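Local coordinates for galactan 1,3-beta-galactosidase (Phanerochaete chrysosporium, PDB 7BYS), which probably hydrolyses the beta-1,3-galactan chains of arabinogalactan in exo fashion, through a family 43 catalytic domain that is joined to a carbohydrate-binding module, at residues R237-Q242 with I284-V289; P274-S279 with G297-A302. All coordinates share one frame; numbering follows the deposited sequence.

Interaction 1: R237-Q242 with I284-V289; sequences RTWYSQ and IVHADV
Trp239 and His286 form a face-to-face stack: the six-membered ring of the indole and the imidazole are tilted by only 16°, with centroids 3.6 Å apart. His286 CD2 sits over the middle of the indole, 3.3 Å from Trp239 CD2, while His286 NE2 lies above Trp239 CE3 at 3.5 Å. The imidazole reaches the indole because chi1 of His286 (-178°) carries CG away from the backbone N, which leaves CB of His286 above the Trp239 CE2-CZ2 side. Ile284 CG2 approaches the pyrrole side of the indole obliquely, 3.9 Å from Trp239 CD1, and the other branch sends Ile284 CD1 across to Thr238 CG2 at 3.7 Å. A water in the indole plane accepts from Trp239 NE1 at 2.8 Å and donates to Ile284 O at 2.9 Å, tying the indole edge to the backbone of Ile284. An alanine in place of Trp239 would strip His286 of its stacking surface and is likely to leave the imidazole freer to turn and the bridging water without its N-H donor. Behind this layer, positive phi angles wind 237-240 into a left-handed helical turn, braced by Ser241 OG, which donates to Thr238 O in the carbonyl plane. Thr238 OG1 is bonded to Asn211 O and Asn213 N. The turn runs into propeller strand 242-249, whose first residue, Gln242, binds alpha-D-galactose but lies apart from the stack, whereas 284-289 leaves strand 283-284 and passes strand 352-360 of the binding module, where His286 touches Tyr358.

Interaction 2: P274-S279 with G297-A302; sequences PLDFSS and GTYSVA
The ring of Tyr299 is met from two directions, by Pro274 over a face and by the carboxylate of Asp276 at its edge. Pro274 CB stands 3.5 Å from the ring centroid and only 5° off the normal, a nearly vertical CH-pi contact, and Pro274 CG extends the cover to Tyr299 CD2 at 3.5 Å. The proline and tyrosine side chains run at about a right angle. Tyr299 CG occupies the crowded position between backbone N and carbonyl carbon (chi1 66°), which brings the ring face up to the CB-CG edge of Pro274. At the phenol end, OD2 of Asp276 lies in the ring plane, although the carboxylate itself stands almost perpendicular to the ring. The Tyr299 OH to Asp276 OD2 hydrogen bond measures a very short 2.3 Å; since Asp276 is modelled in two conformers, that length is doubtful. The other oxygen closes an Asx turn where strand 269-276 of the last propeller blade ends: Asp276 OD1 accepts from Ser278 N at 2.8 Å and, from the opposite face of the carboxylate plane, from Ser278 OG at 2.6 Å. A G1 beta bulge, Gly297 and Thr298 facing Asn293, starts strand 298-301 in its hairpin with strand 290-293, and Trp290 from that partner strand touches both Pro274 and Tyr299.

Following the chain, residues 237-242 come first and lead into the last propeller blade; 274-279 lie at the end of its third strand, 284-289 leave its short outer strand, and 297-302 complete the hairpin after it. Interaction 1 closes a loop of 41 residues holding most of that blade, interaction 2 one of 17, and because their segments alternate the two loops cross without nesting. They also meet directly: Val285 N to Pro274 O (2.9 Å) and Ala302 N to Val289 O (3.0 Å) are probable hydrogen bonds. Interaction 1 ties the turn before the blade to the segment leaving it; interaction 2 ties the blade's third strand to the hairpin of strands 290-293 and 298-301, shortly before strand 305-308 of the binding module.

Interaction 1: R237-Q242 with I284-V289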
# COMPACT_ATOMS: atom_id res chain seq x y z
N ARG A 237 1.02 8.40 -9.82
CA ARG A 237 1.64 7.08 -9.69
C ARG A 237 0.97 6.28 -8.57
O ARG A 237 1.61 5.81 -7.63
CB ARG A 237 3.15 7.19 -9.50
CG ARG A 237 3.81 8.12 -10.52
CD ARG A 237 5.30 8.30 -10.27
NE ARG A 237 5.53 8.95 -8.98
CZ ARG A 237 6.71 9.00 -8.37
NH1 ARG A 237 7.79 8.45 -8.92
NH2 ARG A 237 6.81 9.59 -7.18
N THR A 238 -0.36 6.14 -8.71
CA THR A 238 -1.19 5.48 -7.71
C THR A 238 -1.06 6.14 -6.35
O THR A 238 -0.98 5.47 -5.31
CB THR A 238 -0.97 3.96 -7.65
OG1 THR A 238 -0.69 3.46 -8.96
CG2 THR A 238 -2.22 3.26 -7.15
N TRP A 239 -1.05 7.47 -6.34
CA TRP A 239 -0.85 8.22 -5.10
C TRP A 239 0.41 7.73 -4.38
O TRP A 239 0.44 7.56 -3.16
CB TRP A 239 -2.09 8.15 -4.20
CG TRP A 239 -3.29 8.81 -4.83
CD1 TRP A 239 -4.38 8.20 -5.37
CD2 TRP A 239 -3.48 10.22 -5.02
NE1 TRP A 239 -5.25 9.13 -5.87
CE2 TRP A 239 -4.73 10.39 -5.65
CE3 TRP A 239 -2.74 11.36 -4.69
CZ2 TRP A 239 -5.25 11.64 -5.99
CZ3 TRP A 239 -3.26 12.61 -5.01
CH2 TRP A 239 -4.50 12.74 -5.65
N TYR A 240 1.46 7.51 -5.18
CA TYR A 240 2.74 6.94 -4.72
C TYR A 240 2.54 5.63 -3.94
O TYR A 240 2.69 5.55 -2.72
CB TYR A 240 3.56 7.96 -3.94
CG TYR A 240 5.04 7.67 -3.89
CD1 TYR A 240 5.54 6.36 -3.84
CD2 TYR A 240 5.96 8.71 -3.89
CE1 TYR A 240 6.93 6.12 -3.80
CE2 TYR A 240 7.30 8.49 -3.86
CZ TYR A 240 7.79 7.21 -3.80
OH TYR A 240 9.14 7.05 -3.78
N SER A 241 2.20 4.58 -4.70
CA SER A 241 2.02 3.27 -4.09
C SER A 241 2.06 2.21 -5.18
O SER A 241 2.10 2.51 -6.38
CB SER A 241 0.73 3.21 -3.27
OG SER A 241 -0.40 3.08 -4.11
N GLN A 242 2.03 0.96 -4.73
CA GLN A 242 1.99 -0.21 -5.60
C GLN A 242 1.04 -1.22 -4.98
O GLN A 242 1.12 -1.48 -3.78
CB GLN A 242 3.37 -0.84 -5.76
CG GLN A 242 3.38 -1.98 -6.77
CD GLN A 242 4.73 -2.64 -6.90
OE1 GLN A 242 5.51 -2.68 -5.95
NE2 GLN A 242 5.03 -3.14 -8.09
N ILE A 284 -9.74 4.52 -7.05
CA ILE A 284 -9.31 4.86 -5.71
C ILE A 284 -10.00 6.15 -5.29
O ILE A 284 -10.06 7.12 -6.06
CB ILE A 284 -7.78 5.01 -5.67
CG1 ILE A 284 -7.11 3.64 -5.64
CG2 ILE A 284 -7.35 5.88 -4.49
CD1 ILE A 284 -5.59 3.70 -5.71
N VAL A 285 -10.56 6.16 -4.09
CA VAL A 285 -11.04 7.38 -3.45
C VAL A 285 -9.88 7.92 -2.63
O VAL A 285 -9.45 7.29 -1.65
CB VAL A 285 -12.24 7.07 -2.54
CG1 VAL A 285 -12.74 8.35 -1.85
CG2 VAL A 285 -13.35 6.40 -3.35
N HIS A 286 -9.33 9.06 -3.03
CA HIS A 286 -8.18 9.61 -2.33
C HIS A 286 -8.65 10.30 -1.05
O HIS A 286 -8.99 11.49 -1.04
CB HIS A 286 -7.41 10.58 -3.21
CG HIS A 286 -6.19 11.13 -2.55
ND1 HIS A 286 -6.10 12.45 -2.15
CD2 HIS A 286 -5.04 10.53 -2.17
CE1 HIS A 286 -4.92 12.65 -1.58
NE2 HIS A 286 -4.26 11.50 -1.58
N ALA A 287 -8.66 9.53 0.03
CA ALA A 287 -9.15 9.97 1.34
C ALA A 287 -7.98 9.93 2.31
O ALA A 287 -7.53 8.85 2.69
CB ALA A 287 -10.26 9.05 1.84
N ASP A 288 -7.50 11.11 2.71
CA ASP A 288 -6.36 11.17 3.63
C ASP A 288 -6.68 10.49 4.95
O ASP A 288 -5.80 9.88 5.57
CB ASP A 288 -5.99 12.63 3.94
CG ASP A 288 -5.60 13.43 2.70
OD1 ASP A 288 -4.79 12.94 1.88
OD2 ASP A 288 -6.08 14.57 2.56
N VAL A 289 -7.94 10.56 5.38
CA VAL A 289 -8.41 9.98 6.63
C VAL A 289 -9.78 9.37 6.34
O VAL A 289 -10.69 10.07 5.90
CB VAL A 289 -8.54 11.05 7.73
CG1 VAL A 289 -9.03 10.44 9.02
CG2 VAL A 289 -7.21 11.77 7.95
O HOH W 1 -7.82 8.63 -6.97

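Interaction 2: P274-S279 with G297-A302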
# COMPACT_ATOMS: atom_id res chain seq x y z
N PRO A 274 -10.34 3.42 -0.10
CA PRO A 274 -11.52 2.79 -0.70
C PRO A 274 -11.34 2.67 -2.20
O PRO A 274 -10.79 3.55 -2.86
CB PRO A 274 -12.67 3.77 -0.35
CG PRO A 274 -12.14 4.61 0.80
CD PRO A 274 -10.66 4.72 0.52
N LEU A 275 -11.80 1.56 -2.74
CA LEU A 275 -11.84 1.34 -4.18
C LEU A 275 -13.32 1.34 -4.52
O LEU A 275 -14.04 0.37 -4.22
CB LEU A 275 -11.18 0.01 -4.53
CG LEU A 275 -10.72 -0.24 -5.97
CD1 LEU A 275 -9.75 0.85 -6.45
CD2 LEU A 275 -10.05 -1.61 -6.05
N ASP A 276 -13.80 2.44 -5.08
CA ASP A 276 -15.22 2.65 -5.29
C ASP A 276 -15.63 2.18 -6.68
O ASP A 276 -15.02 2.56 -7.68
CB ASP A 276 -15.57 4.12 -5.09
CG ASP A 276 -17.05 4.33 -4.89
OD1 ASP A 276 -17.80 4.10 -5.86
OD2 ASP A 276 -17.47 4.69 -3.77
N PHE A 277 -16.66 1.34 -6.72
CA PHE A 277 -17.17 0.75 -7.96
C PHE A 277 -18.46 1.40 -8.44
O PHE A 277 -19.03 0.93 -9.43
CB PHE A 277 -17.46 -0.74 -7.74
CG PHE A 277 -16.24 -1.62 -7.77
CD1 PHE A 277 -15.37 -1.66 -6.70
CD2 PHE A 277 -15.99 -2.45 -8.87
CE1 PHE A 277 -14.26 -2.49 -6.71
CE2 PHE A 277 -14.88 -3.27 -8.89
CZ PHE A 277 -14.02 -3.30 -7.81
N SER A 278 -18.92 2.47 -7.78
CA SER A 278 -20.23 3.03 -8.09
C SER A 278 -20.39 3.45 -9.55
O SER A 278 -21.53 3.55 -10.02
CB SER A 278 -20.51 4.23 -7.18
OG SER A 278 -19.54 5.24 -7.39
N SER A 279 -19.30 3.71 -10.26
CA SER A 279 -19.40 4.06 -11.67
C SER A 279 -19.30 2.85 -12.59
O SER A 279 -19.27 3.01 -13.82
CB SER A 279 -18.33 5.09 -12.04
OG SER A 279 -17.08 4.46 -12.30
N GLY A 297 -19.69 -3.56 5.50
CA GLY A 297 -19.21 -3.44 4.14
C GLY A 297 -19.18 -2.01 3.64
O GLY A 297 -19.47 -1.75 2.47
N THR A 298 -18.88 -1.05 4.53
CA THR A 298 -18.99 0.36 4.22
C THR A 298 -17.71 1.08 4.62
O THR A 298 -16.88 0.58 5.38
CB THR A 298 -20.19 1.02 4.93
OG1 THR A 298 -20.01 0.94 6.35
CG2 THR A 298 -21.49 0.33 4.52
N TYR A 299 -17.55 2.28 4.07
CA TYR A 299 -16.47 3.17 4.45
C TYR A 299 -17.04 4.57 4.56
O TYR A 299 -18.08 4.88 3.97
CB TYR A 299 -15.31 3.14 3.44
CG TYR A 299 -15.66 3.68 2.07
CD1 TYR A 299 -16.18 2.85 1.07
CD2 TYR A 299 -15.47 5.02 1.77
CE1 TYR A 299 -16.49 3.35 -0.18
CE2 TYR A 299 -15.78 5.53 0.52
CZ TYR A 299 -16.30 4.69 -0.45
OH TYR A 299 -16.61 5.20 -1.69
N SER A 300 -16.35 5.42 5.31
CA SER A 300 -16.74 6.81 5.48
C SER A 300 -15.51 7.70 5.43
O SER A 300 -14.57 7.51 6.20
CB SER A 300 -17.47 7.03 6.81
OG SER A 300 -17.90 8.38 6.92
N VAL A 301 -15.53 8.68 4.54
CA VAL A 301 -14.41 9.60 4.35
C VAL A 301 -14.56 10.77 5.32
O VAL A 301 -15.61 11.41 5.36
CB VAL A 301 -14.36 10.09 2.90
CG1 VAL A 301 -13.24 11.11 2.72
CG2 VAL A 301 -14.16 8.91 1.96
N ALA A 302 -13.50 11.05 6.07
CA ALA A 302 -13.54 12.16 7.02
C ALA A 302 -13.49 13.49 6.28
O ALA A 302 -12.79 13.64 5.29
CB ALA A 302 -12.35 12.08 7.98